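Local coordinates for aminoglycoside N(3)-acetyltransferase (Streptomyces griseus, PDB 7LAP), which probably transfers an acetyl group from acetyl-CoA to the 3-amino group of aminoglycoside antibiotics, the reaction by which such enzymes give resistance, at residues P163-A168 and L190-A195; A32-V37 and G261-A266; R135-S140 and Q209-A214. All blocks are in the same frame, centred on the assembly; numbering follows the deposited sequence.

Contact 1 of 3, residues P163-A168 and L190-A195; sequences PGSPLA and LHHAEA
Pro163 meets the His192 ring at its edge, near the ring plane, with backbone N 4.5 Å from His192 CE1. Its CB points away from helix 189-196, and the nitrogen, the part of the ring joined to the main chain, comes nearest; the closed ring suits a bend exposed to solvent. Further along, Ser165 turns its short side chain toward the imidazole, but the hydroxyl is engaged on its own side. Ser165 OG bonds to Gly162 O and accepts a weak bond from Ala168 N, 3.3 Å away. The latter is the capping bond, with Ser165 as N-cap of helix 166-172, and serine fits the position because its hydroxyl can fold back onto the first turn; Pro166, which has no N-H to offer, is at home as the first helical residue. Leu167 then supplies the apolar layer. Its CB lies 3.9 Å from His192 CB and its CD1 4.1 Å from the same atom, the two side chains running past one another head to tail. Ala168 completes the contact: its backbone N sits 4.0 Å above the centre of the imidazole, and Ala168 CB comes within 3.6 Å of His192 CE1. Alanine's small side chain lets the backbone of the first turn come down onto one face of the ring. With chi1 at 180°, His192 swings its ring clear of its own helix and across to this surface, where ND1 bonds to His161 O, while Val277 of helix 273-289 also touches the side chain. One residue earlier, His191 ND1 gives Glu194 OE1 an in-plane bond of 2.8 Å; Glu194 OE2 in turn holds Tyr234 OH and Ala231 N.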
ATOM      1  N   PRO B 163      -7.414 -16.103  24.892  1.00 59.17           N
ATOM      2  CA  PRO B 163      -7.085 -17.518  24.989  1.00 65.58           C
ATOM      3  C   PRO B 163      -7.180 -18.255  23.681  1.00 67.23           C
ATOM      4  O   PRO B 163      -6.364 -19.156  23.487  1.00 66.53           O
ATOM      5  CB  PRO B 163      -8.140 -18.056  25.963  1.00 65.30           C
ATOM      6  CG  PRO B 163      -8.524 -16.878  26.787  1.00 68.44           C
ATOM      7  CD  PRO B 163      -8.471 -15.714  25.843  1.00 67.39           C
ATOM      8  N   GLY B 164      -8.107 -17.932  22.791  1.00 62.71           N
ATOM      9  CA  GLY B 164      -8.107 -18.779  21.614  1.00 66.42           C
ATOM     10  C   GLY B 164      -7.300 -18.286  20.426  1.00 61.10           C
ATOM     11  O   GLY B 164      -7.259 -18.945  19.384  1.00 63.87           O
ATOM     12  N   SER B 165      -6.616 -17.168  20.566  1.00 50.56           N
ATOM     13  CA  SER B 165      -6.311 -16.311  19.436  1.00 52.15           C
ATOM     14  C   SER B 165      -5.021 -16.727  18.747  1.00 50.47           C
ATOM     15  O   SER B 165      -4.244 -17.520  19.281  1.00 51.01           O
ATOM     16  CB  SER B 165      -6.191 -14.875  19.931  1.00 56.47           C
ATOM     17  OG  SER B 165      -5.068 -14.803  20.789  1.00 54.89           O
ATOM     18  N   PRO B 166      -4.760 -16.181  17.548  1.00 49.76           N
ATOM     19  CA  PRO B 166      -3.435 -16.360  16.931  1.00 47.44           C
ATOM     20  C   PRO B 166      -2.284 -16.025  17.852  1.00 47.78           C
ATOM     21  O   PRO B 166      -1.270 -16.741  17.850  1.00 46.00           O
ATOM     22  CB  PRO B 166      -3.487 -15.415  15.725  1.00 47.67           C
ATOM     23  CG  PRO B 166      -4.977 -15.488  15.308  1.00 51.60           C
ATOM     24  CD  PRO B 166      -5.741 -15.597  16.611  1.00 49.40           C
ATOM     25  N   LEU B 167      -2.402 -14.963  18.645  1.00 46.27           N
ATOM     26  CA  LEU B 167      -1.286 -14.602  19.506  1.00 45.48           C
ATOM     27  C   LEU B 167      -1.042 -15.689  20.552  1.00 46.56           C
ATOM     28  O   LEU B 167       0.109 -16.035  20.828  1.00 44.62           O
ATOM     29  CB  LEU B 167      -1.544 -13.245  20.154  1.00 46.50           C
ATOM     30  CG  LEU B 167      -1.501 -12.053  19.176  1.00 45.20           C
ATOM     31  CD1 LEU B 167      -1.943 -10.731  19.887  1.00 46.51           C
ATOM     32  CD2 LEU B 167      -0.107 -11.897  18.553  1.00 46.86           C
ATOM     33  N   ALA B 168      -2.114 -16.272  21.105  1.00 45.80           N
ATOM     34  CA  ALA B 168      -1.954 -17.405  22.014  1.00 47.88           C
ATOM     35  C   ALA B 168      -1.280 -18.576  21.319  1.00 50.62           C
ATOM     36  O   ALA B 168      -0.444 -19.268  21.915  1.00 50.88           O
ATOM     37  CB  ALA B 168      -3.307 -17.847  22.575  1.00 49.23           C
ATOM     38  N   LEU B 190       1.910  -7.869  23.412  1.00 46.55           N
ATOM     39  CA  LEU B 190       1.537  -7.450  24.760  1.00 47.25           C
ATOM     40  C   LEU B 190       0.044  -7.149  24.895  1.00 49.55           C
ATOM     41  O   LEU B 190      -0.433  -6.979  26.025  1.00 51.68           O
ATOM     42  CB  LEU B 190       2.365  -6.229  25.182  1.00 47.38           C
ATOM     43  CG  LEU B 190       3.837  -6.539  25.485  1.00 49.57           C
ATOM     44  CD1 LEU B 190       4.634  -5.269  25.794  1.00 48.65           C
ATOM     45  CD2 LEU B 190       3.946  -7.535  26.628  1.00 48.29           C
ATOM     46  N   HIS B 191      -0.707  -7.084  23.789  1.00 46.37           N
ATOM     47  CA  HIS B 191      -2.163  -7.061  23.922  1.00 46.49           C
ATOM     48  C   HIS B 191      -2.691  -8.411  24.393  1.00 46.41           C
ATOM     49  O   HIS B 191      -3.714  -8.471  25.075  1.00 49.90           O
ATOM     50  CB  HIS B 191      -2.828  -6.687  22.594  1.00 45.46           C
ATOM     51  CG  HIS B 191      -2.652  -5.251  22.215  1.00 50.49           C
ATOM     52  ND1 HIS B 191      -2.895  -4.211  23.089  1.00 54.03           N
ATOM     53  CD2 HIS B 191      -2.246  -4.681  21.057  1.00 49.88           C
ATOM     54  CE1 HIS B 191      -2.642  -3.061  22.486  1.00 51.77           C
ATOM     55  NE2 HIS B 191      -2.262  -3.320  21.248  1.00 52.65           N
ATOM     56  N   HIS B 192      -2.014  -9.502  24.030  1.00 45.82           N
ATOM     57  CA  HIS B 192      -2.349 -10.814  24.581  1.00 44.62           C
ATOM     58  C   HIS B 192      -2.062 -10.854  26.072  1.00 49.81           C
ATOM     59  O   HIS B 192      -2.840 -11.435  26.846  1.00 50.37           O
ATOM     60  CB  HIS B 192      -1.568 -11.913  23.838  1.00 43.49           C
ATOM     61  CG  HIS B 192      -1.836 -13.305  24.325  1.00 46.17           C
ATOM     62  ND1 HIS B 192      -3.107 -13.829  24.425  1.00 49.97           N
ATOM     63  CD2 HIS B 192      -0.996 -14.286  24.736  1.00 48.15           C
ATOM     64  CE1 HIS B 192      -3.043 -15.075  24.868  1.00 50.75           C
ATOM     65  NE2 HIS B 192      -1.774 -15.374  25.079  1.00 49.70           N
ATOM     66  N   ALA B 193      -0.968 -10.220  26.502  1.00 50.78           N
ATOM     67  CA  ALA B 193      -0.715 -10.078  27.935  1.00 52.27           C
ATOM     68  C   ALA B 193      -1.842  -9.312  28.626  1.00 51.41           C
ATOM     69  O   ALA B 193      -2.318  -9.718  29.694  1.00 55.97           O
ATOM     70  CB  ALA B 193       0.632  -9.383  28.181  1.00 46.12           C
ATOM     71  N   GLU B 194      -2.262  -8.182  28.051  1.00 51.83           N
ATOM     72  CA  GLU B 194      -3.389  -7.444  28.627  1.00 52.70           C
ATOM     73  C   GLU B 194      -4.635  -8.318  28.718  1.00 52.87           C
ATOM     74  O   GLU B 194      -5.368  -8.272  29.714  1.00 56.22           O
ATOM     75  CB  GLU B 194      -3.681  -6.194  27.799  1.00 51.69           C
ATOM     76  CG  GLU B 194      -2.649  -5.097  27.952  1.00 53.73           C
ATOM     77  CD  GLU B 194      -2.958  -3.875  27.089  1.00 59.99           C
ATOM     78  OE1 GLU B 194      -3.281  -4.035  25.880  1.00 60.26           O
ATOM     79  OE2 GLU B 194      -2.882  -2.748  27.631  1.00 63.40           O
ATOM     80  N   ALA B 195      -4.883  -9.137  27.693  1.00 54.84           N
ATOM     81  CA  ALA B 195      -6.077  -9.979  27.707  1.00 56.62           C
ATOM     82  C   ALA B 195      -6.029 -11.018  28.824  1.00 57.40           C
ATOM     83  O   ALA B 195      -7.069 -11.344  29.403  1.00 62.10           O
ATOM     84  CB  ALA B 195      -6.258 -10.653  26.351  1.00 53.81           C
TER

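Contact 2 of 3, residues A32-V37 and G261-A266; sequences AALGLV and GFVGAA
Leu34 presses one methyl onto the main chain of Gly261: CD2 lies 3.5 Å from Gly261 N and 3.8 Å from Gly261 CA. Glycine suits this place because, with no side chain, it lets the leucine branch rest directly on the strand backbone. The chi1 of Leu34, -102°, lies away from a staggered value while CD2 sits close over the glycine. The other branch is held more loosely, with Leu34 CD1 4.3 Å from Val263 CG2, an ordinary apolar touch between two buried side chains. The solvent side is the outer one, away from these methyls, where Ala33 is exposed and the CB of Phe262, alternating with its neighbours along the strand, points away. Both segments turn on glycine just past the contact. Gly35, at phi 121°, ends the helix in a Schellman motif, and Gly264, also with positive phi, occupies the second position of the type II' turn that reverses the chain from Val263 to Ala266. The end of helix 24-34 thus lies against strand 259-263, an outermost strand of the seven-stranded mixed sheet within this chain; Arg259 NH2 binds Ala33 O, Asp30 OD2 receives Gly264 N, and Leu34 continues inward to Leu270 of strand 266-272 and Leu178 of strand 176-180.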
ATOM      1  N   ALA B  32      20.252 -13.903  11.276  1.00 37.12           N
ATOM      2  CA  ALA B  32      20.857 -15.058  11.924  1.00 42.95           C
ATOM      3  C   ALA B  32      21.749 -14.633  13.106  1.00 44.66           C
ATOM      4  O   ALA B  32      21.711 -15.258  14.167  1.00 40.72           O
ATOM      5  CB  ALA B  32      21.649 -15.871  10.899  1.00 40.73           C
ATOM      6  N   ALA B  33      22.497 -13.533  12.967  1.00 39.49           N
ATOM      7  CA  ALA B  33      23.333 -13.069  14.077  1.00 40.06           C
ATOM      8  C   ALA B  33      22.499 -12.650  15.288  1.00 47.67           C
ATOM      9  O   ALA B  33      22.972 -12.739  16.428  1.00 46.72           O
ATOM     10  CB  ALA B  33      24.237 -11.914  13.614  1.00 38.30           C
ATOM     11  N   LEU B  34      21.255 -12.206  15.065  1.00 41.88           N
ATOM     12  CA  LEU B  34      20.362 -11.860  16.164  1.00 43.54           C
ATOM     13  C   LEU B  34      19.870 -13.085  16.929  1.00 48.48           C
ATOM     14  O   LEU B  34      19.398 -12.953  18.064  1.00 49.57           O
ATOM     15  CB  LEU B  34      19.125 -11.150  15.616  1.00 51.29           C
ATOM     16  CG  LEU B  34      18.875  -9.663  15.652  1.00 54.32           C
ATOM     17  CD1 LEU B  34      17.386  -9.505  15.379  1.00 47.68           C
ATOM     18  CD2 LEU B  34      19.275  -9.077  16.982  1.00 55.39           C
ATOM     19  N   GLY B  35      19.870 -14.260  16.293  1.00 40.01           N
ATOM     20  CA  GLY B  35      19.412 -15.496  16.935  1.00 38.99           C
ATOM     21  C   GLY B  35      18.252 -16.155  16.215  1.00 37.40           C
ATOM     22  O   GLY B  35      17.735 -17.170  16.695  1.00 42.16           O
ATOM     23  N   LEU B  36      17.793 -15.634  15.087  1.00 37.16           N
ATOM     24  CA  LEU B  36      16.727 -16.303  14.353  1.00 36.44           C
ATOM     25  C   LEU B  36      17.284 -17.573  13.699  1.00 40.57           C
ATOM     26  O   LEU B  36      18.409 -17.562  13.178  1.00 39.70           O
ATOM     27  CB  LEU B  36      16.165 -15.319  13.319  1.00 37.80           C
ATOM     28  CG  LEU B  36      14.723 -15.454  12.846  1.00 46.23           C
ATOM     29  CD1 LEU B  36      13.719 -15.651  13.998  1.00 42.15           C
ATOM     30  CD2 LEU B  36      14.374 -14.199  12.003  1.00 47.68           C
ATOM     31  N   VAL B  37      16.520 -18.677  13.742  1.00 39.67           N
ATOM     32  CA  VAL B  37      17.058 -19.969  13.308  1.00 41.17           C
ATOM     33  C   VAL B  37      16.037 -20.694  12.433  1.00 46.79           C
ATOM     34  O   VAL B  37      14.833 -20.380  12.444  1.00 42.74           O
ATOM     35  CB  VAL B  37      17.457 -20.868  14.511  1.00 43.56           C
ATOM     36  CG1 VAL B  37      18.645 -20.291  15.292  1.00 44.74           C
ATOM     37  CG2 VAL B  37      16.233 -21.266  15.402  1.00 41.50           C
ATOM     38  N   GLY B 261      20.293  -6.125  18.613  1.00 44.44           N
ATOM     39  CA  GLY B 261      21.390  -5.963  17.679  1.00 43.34           C
ATOM     40  C   GLY B 261      20.991  -5.096  16.513  1.00 44.91           C
ATOM     41  O   GLY B 261      20.135  -4.218  16.659  1.00 49.45           O
ATOM     42  N   PHE B 262      21.585  -5.323  15.342  1.00 39.50           N
ATOM     43  CA  PHE B 262      21.366  -4.424  14.224  1.00 37.00           C
ATOM     44  C   PHE B 262      21.121  -5.243  12.979  1.00 41.46           C
ATOM     45  O   PHE B 262      21.706  -6.322  12.805  1.00 43.12           O
ATOM     46  CB  PHE B 262      22.531  -3.434  14.069  1.00 38.00           C
ATOM     47  CG  PHE B 262      22.637  -2.510  15.252  1.00 42.44           C
ATOM     48  CD1 PHE B 262      23.342  -2.899  16.383  1.00 42.90           C
ATOM     49  CD2 PHE B 262      21.971  -1.295  15.262  1.00 39.31           C
ATOM     50  CE1 PHE B 262      23.388  -2.097  17.521  1.00 42.20           C
ATOM     51  CE2 PHE B 262      22.029  -0.488  16.373  1.00 41.42           C
ATOM     52  CZ  PHE B 262      22.741  -0.885  17.508  1.00 44.18           C
ATOM     53  N   VAL B 263      20.153  -4.792  12.191  1.00 37.23           N
ATOM     54  CA  VAL B 263      19.835  -5.397  10.906  1.00 35.42           C
ATOM     55  C   VAL B 263      19.894  -4.254   9.913  1.00 38.34           C
ATOM     56  O   VAL B 263      19.060  -3.335   9.971  1.00 42.64           O
ATOM     57  CB  VAL B 263      18.469  -6.081  10.902  1.00 38.03           C
ATOM     58  CG1 VAL B 263      18.124  -6.687   9.478  1.00 38.95           C
ATOM     59  CG2 VAL B 263      18.436  -7.193  11.943  1.00 34.50           C
ATOM     60  N   GLY B 264      20.916  -4.258   9.057  1.00 40.83           N
ATOM     61  CA  GLY B 264      21.218  -3.023   8.329  1.00 41.94           C
ATOM     62  C   GLY B 264      21.559  -1.941   9.334  1.00 38.45           C
ATOM     63  O   GLY B 264      22.254  -2.207  10.315  1.00 37.87           O
ATOM     64  N   ALA B 265      21.009  -0.728   9.164  1.00 35.16           N
ATOM     65  CA  ALA B 265      21.187   0.292  10.198  1.00 34.84           C
ATOM     66  C   ALA B 265      20.057   0.314  11.248  1.00 39.82           C
ATOM     67  O   ALA B 265      19.952   1.276  12.009  1.00 39.69           O
ATOM     68  CB  ALA B 265      21.321   1.670   9.552  1.00 39.13           C
ATOM     69  N   ALA B 266      19.204  -0.697  11.289  1.00 34.39           N
ATOM     70  CA  ALA B 266      18.006  -0.686  12.136  1.00 35.87           C
ATOM     71  C   ALA B 266      18.321  -1.361  13.464  1.00 38.11           C
ATOM     72  O   ALA B 266      18.730  -2.535  13.486  1.00 35.29           O
ATOM     73  CB  ALA B 266      16.844  -1.426  11.464  1.00 30.61           C
TER

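Contact 3 of 3, residues R135-S140 and Q209-A214; sequences RHPDVS and QPIEVA
The amide of Gln209 and the carboxylate of Asp138 meet with their planes 55° apart, the two side chains crossing at about a right angle. Gln209 NE2 donates to Asp138 OD1 over 3.3 Å in a fairly straight bond (161° at the hydrogen); Asp138 OD1 lies nearly in the plane of the Gln209 amide, while NE2 approaches it from above the carboxylate plane. A second flat group, the His136 ring, shapes the loop from within. Val139 CG2 covers one face, Pro137 CD lies 3.4 Å above the opposite one, both displaced toward the rim, and Asp138 CA stands at the edge. Histidine suits this turn because both nitrogens serve it: His136 ND1 accepts from Asp138 N at 3.1 Å and more weakly from Val139 N, while NE2 bonds to Trp157 O.

The proline also faces strand 204-213. Gln209 OE1 packs tightly on it, 3.1 Å from Pro137 CB and 3.3 Å from Pro137 CG. Ile211, two residues along and on the same side of the strand, sets CG2 3.7 Å from Pro137 CG, for which proline offers a rigid apolar surface. The isoleucine chi1 of 58° places CG1 between backbone N and carbonyl carbon and turns CG2 toward the proline. Phe222 of the partner strand 216-225 touches Pro137 and Gln209 as well, so both strands of the hairpin touch the loop.

Glutamine suits its place because its chain, extended beyond CG, carries the amide across from the strand to Asp138. Asp138 OD2 also bonds to Tyr87 OH, so the carboxylate has a partner on each oxygen. With NE2 turned to Asp138, Gln209 OE1 faces the proline, 3.4 Å from Pro137 O; these are two acceptors and form no bond.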
ATOM      1  N   ARG B 135      -9.376 -13.714   9.889  1.00 47.91           N
ATOM      2  CA  ARG B 135     -10.681 -13.245   9.455  1.00 46.38           C
ATOM      3  C   ARG B 135     -11.171 -12.046  10.240  1.00 47.48           C
ATOM      4  O   ARG B 135     -12.226 -11.486   9.899  1.00 47.19           O
ATOM      5  CB  ARG B 135     -11.697 -14.396   9.555  1.00 46.01           C
ATOM      6  CG  ARG B 135     -11.955 -14.814  10.978  1.00 45.91           C
ATOM      7  CD  ARG B 135     -12.918 -16.023  11.115  1.00 46.03           C
ATOM      8  NE  ARG B 135     -13.276 -16.224  12.515  1.00 47.70           N
ATOM      9  CZ  ARG B 135     -14.264 -17.010  12.953  1.00 51.26           C
ATOM     10  NH1 ARG B 135     -15.015 -17.704  12.094  1.00 49.74           N
ATOM     11  NH2 ARG B 135     -14.506 -17.090  14.259  1.00 49.70           N
ATOM     12  N   HIS B 136     -10.443 -11.619  11.269  1.00 43.90           N
ATOM     13  CA  HIS B 136     -10.998 -10.597  12.147  1.00 43.67           C
ATOM     14  C   HIS B 136     -10.978  -9.232  11.464  1.00 46.04           C
ATOM     15  O   HIS B 136      -9.952  -8.852  10.911  1.00 42.64           O
ATOM     16  CB  HIS B 136     -10.217 -10.511  13.456  1.00 45.86           C
ATOM     17  CG  HIS B 136     -11.039  -9.957  14.572  1.00 48.51           C
ATOM     18  ND1 HIS B 136     -11.242  -8.601  14.747  1.00 47.64           N
ATOM     19  CD2 HIS B 136     -11.788 -10.577  15.511  1.00 48.32           C
ATOM     20  CE1 HIS B 136     -12.059  -8.416  15.769  1.00 48.92           C
ATOM     21  NE2 HIS B 136     -12.397  -9.599  16.255  1.00 48.86           N
ATOM     22  N   PRO B 137     -12.077  -8.464  11.519  1.00 45.65           N
ATOM     23  CA  PRO B 137     -12.109  -7.160  10.830  1.00 44.50           C
ATOM     24  C   PRO B 137     -11.355  -6.077  11.536  1.00 48.01           C
ATOM     25  O   PRO B 137     -10.999  -5.084  10.894  1.00 51.93           O
ATOM     26  CB  PRO B 137     -13.601  -6.798  10.812  1.00 43.67           C
ATOM     27  CG  PRO B 137     -14.175  -7.536  12.046  1.00 44.80           C
ATOM     28  CD  PRO B 137     -13.396  -8.847  12.069  1.00 45.74           C
ATOM     29  N   ASP B 138     -11.129  -6.199  12.835  1.00 46.97           N
ATOM     30  CA  ASP B 138     -10.423  -5.154  13.544  1.00 49.27           C
ATOM     31  C   ASP B 138      -8.947  -5.456  13.780  1.00 49.03           C
ATOM     32  O   ASP B 138      -8.119  -4.543  13.694  1.00 47.47           O
ATOM     33  CB  ASP B 138     -11.105  -4.881  14.878  1.00 53.32           C
ATOM     34  CG  ASP B 138     -10.627  -3.600  15.486  1.00 55.40           C
ATOM     35  OD1 ASP B 138     -10.739  -2.560  14.815  1.00 56.91           O
ATOM     36  OD2 ASP B 138     -10.137  -3.625  16.622  1.00 57.89           O
ATOM     37  N   VAL B 139      -8.576  -6.704  14.084  1.00 43.71           N
ATOM     38  CA  VAL B 139      -7.200  -6.986  14.481  1.00 43.31           C
ATOM     39  C   VAL B 139      -6.661  -8.211  13.755  1.00 44.57           C
ATOM     40  O   VAL B 139      -5.933  -9.021  14.346  1.00 43.16           O
ATOM     41  CB  VAL B 139      -7.083  -7.151  16.007  1.00 47.08           C
ATOM     42  CG1 VAL B 139      -7.304  -5.789  16.699  1.00 49.30           C
ATOM     43  CG2 VAL B 139      -8.080  -8.222  16.532  1.00 43.27           C
ATOM     44  N   SER B 140      -6.974  -8.322  12.463  1.00 41.94           N
ATOM     45  CA  SER B 140      -6.493  -9.441  11.667  1.00 44.67           C
ATOM     46  C   SER B 140      -4.969  -9.486  11.677  1.00 43.07           C
ATOM     47  O   SER B 140      -4.293  -8.469  11.789  1.00 45.52           O
ATOM     48  CB  SER B 140      -6.989  -9.359  10.224  1.00 43.11           C
ATOM     49  OG  SER B 140      -6.534  -8.162   9.597  1.00 45.88           O
ATOM     50  N   GLN B 209     -18.813  -3.935  13.250  1.00 65.19           N
ATOM     51  CA  GLN B 209     -18.086  -3.842  11.997  1.00 60.71           C
ATOM     52  C   GLN B 209     -18.723  -4.821  11.033  1.00 61.92           C
ATOM     53  O   GLN B 209     -19.227  -5.869  11.458  1.00 58.02           O
ATOM     54  CB  GLN B 209     -16.590  -4.135  12.185  1.00 56.48           C
ATOM     55  CG  GLN B 209     -15.761  -2.849  12.436  1.00 59.69           C
ATOM     56  CD  GLN B 209     -14.334  -3.141  12.788  1.00 63.46           C
ATOM     57  OE1 GLN B 209     -13.852  -4.247  12.568  1.00 69.40           O
ATOM     58  NE2 GLN B 209     -13.635  -2.153  13.322  1.00 63.25           N
ATOM     59  N   PRO B 210     -18.769  -4.486   9.747  1.00 61.71           N
ATOM     60  CA  PRO B 210     -19.394  -5.379   8.769  1.00 60.20           C
ATOM     61  C   PRO B 210     -18.423  -6.477   8.358  1.00 64.32           C
ATOM     62  O   PRO B 210     -17.270  -6.213   7.994  1.00 55.22           O
ATOM     63  CB  PRO B 210     -19.721  -4.447   7.599  1.00 62.56           C
ATOM     64  CG  PRO B 210     -18.700  -3.362   7.703  1.00 60.90           C
ATOM     65  CD  PRO B 210     -18.373  -3.189   9.159  1.00 61.05           C
ATOM     66  N   ILE B 211     -18.905  -7.719   8.422  1.00 59.74           N
ATOM     67  CA  ILE B 211     -18.190  -8.875   7.910  1.00 61.40           C
ATOM     68  C   ILE B 211     -19.073  -9.600   6.890  1.00 65.99           C
ATOM     69  O   ILE B 211     -20.243  -9.275   6.680  1.00 61.92           O
ATOM     70  CB  ILE B 211     -17.732  -9.831   9.033  1.00 60.74           C
ATOM     71  CG1 ILE B 211     -18.923 -10.323   9.848  1.00 59.77           C
ATOM     72  CG2 ILE B 211     -16.743  -9.128   9.954  1.00 54.37           C
ATOM     73  CD1 ILE B 211     -18.757 -11.728  10.436  1.00 61.40           C
ATOM     74  N   GLU B 212     -18.461 -10.568   6.230  1.00 65.67           N
ATOM     75  CA  GLU B 212     -19.081 -11.361   5.186  1.00 75.24           C
ATOM     76  C   GLU B 212     -19.096 -12.812   5.660  1.00 80.34           C
ATOM     77  O   GLU B 212     -18.033 -13.426   5.824  1.00 79.56           O
ATOM     78  CB  GLU B 212     -18.306 -11.190   3.882  1.00 79.77           C
ATOM     79  CG  GLU B 212     -18.607 -12.228   2.842  1.00 89.71           C
ATOM     80  CD  GLU B 212     -18.436 -11.686   1.445  1.00 96.70           C
ATOM     81  OE1 GLU B 212     -18.656 -10.464   1.252  1.00 97.90           O
ATOM     82  OE2 GLU B 212     -18.093 -12.479   0.542  1.00 99.84           O
ATOM     83  N   VAL B 213     -20.289 -13.348   5.918  1.00 83.46           N
ATOM     84  CA  VAL B 213     -20.451 -14.743   6.327  1.00 86.33           C
ATOM     85  C   VAL B 213     -21.552 -15.373   5.491  1.00 88.23           C
ATOM     86  O   VAL B 213     -22.631 -14.789   5.336  1.00 84.63           O
ATOM     87  CB  VAL B 213     -20.770 -14.895   7.830  1.00 87.14           C
ATOM     88  CG1 VAL B 213     -19.502 -14.672   8.678  1.00 87.50           C
ATOM     89  CG2 VAL B 213     -21.873 -13.952   8.242  1.00 87.71           C
ATOM     90  N   ALA B 214     -21.277 -16.568   4.975  1.00102.37           N
ATOM     91  CA  ALA B 214     -22.101 -17.285   4.004  1.00114.17           C
ATOM     92  C   ALA B 214     -22.125 -16.575   2.657  1.00113.62           C
ATOM     93  O   ALA B 214     -22.939 -16.924   1.788  1.00121.26           O
ATOM     94  CB  ALA B 214     -23.535 -17.509   4.508  1.00123.01           C
TER

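In the fold
The three contacts nest one within another. From the N terminus, 32-37, the end of helix 24-34 and the turn after it, opens contact 2; the loop of 135-140, between strands 132-133 and 141-145, opens contact 3; and 163-168 opens contact 1. They close in reverse order, at 190-195, 209-214 and 261-266. Contact 1, the shortest loop, joins helices 166-172 and 189-196; contact 3 ties a sheet-connecting loop to the hairpin of strands 204-213 and 216-225; contact 2 fastens an early helix to an outermost strand of the main sheet. Contacts 1 and 3 have centres about 18 Å apart, whereas contacts 2 and 3 lie on opposite sides of the chain's centre, about 35 Å between centres.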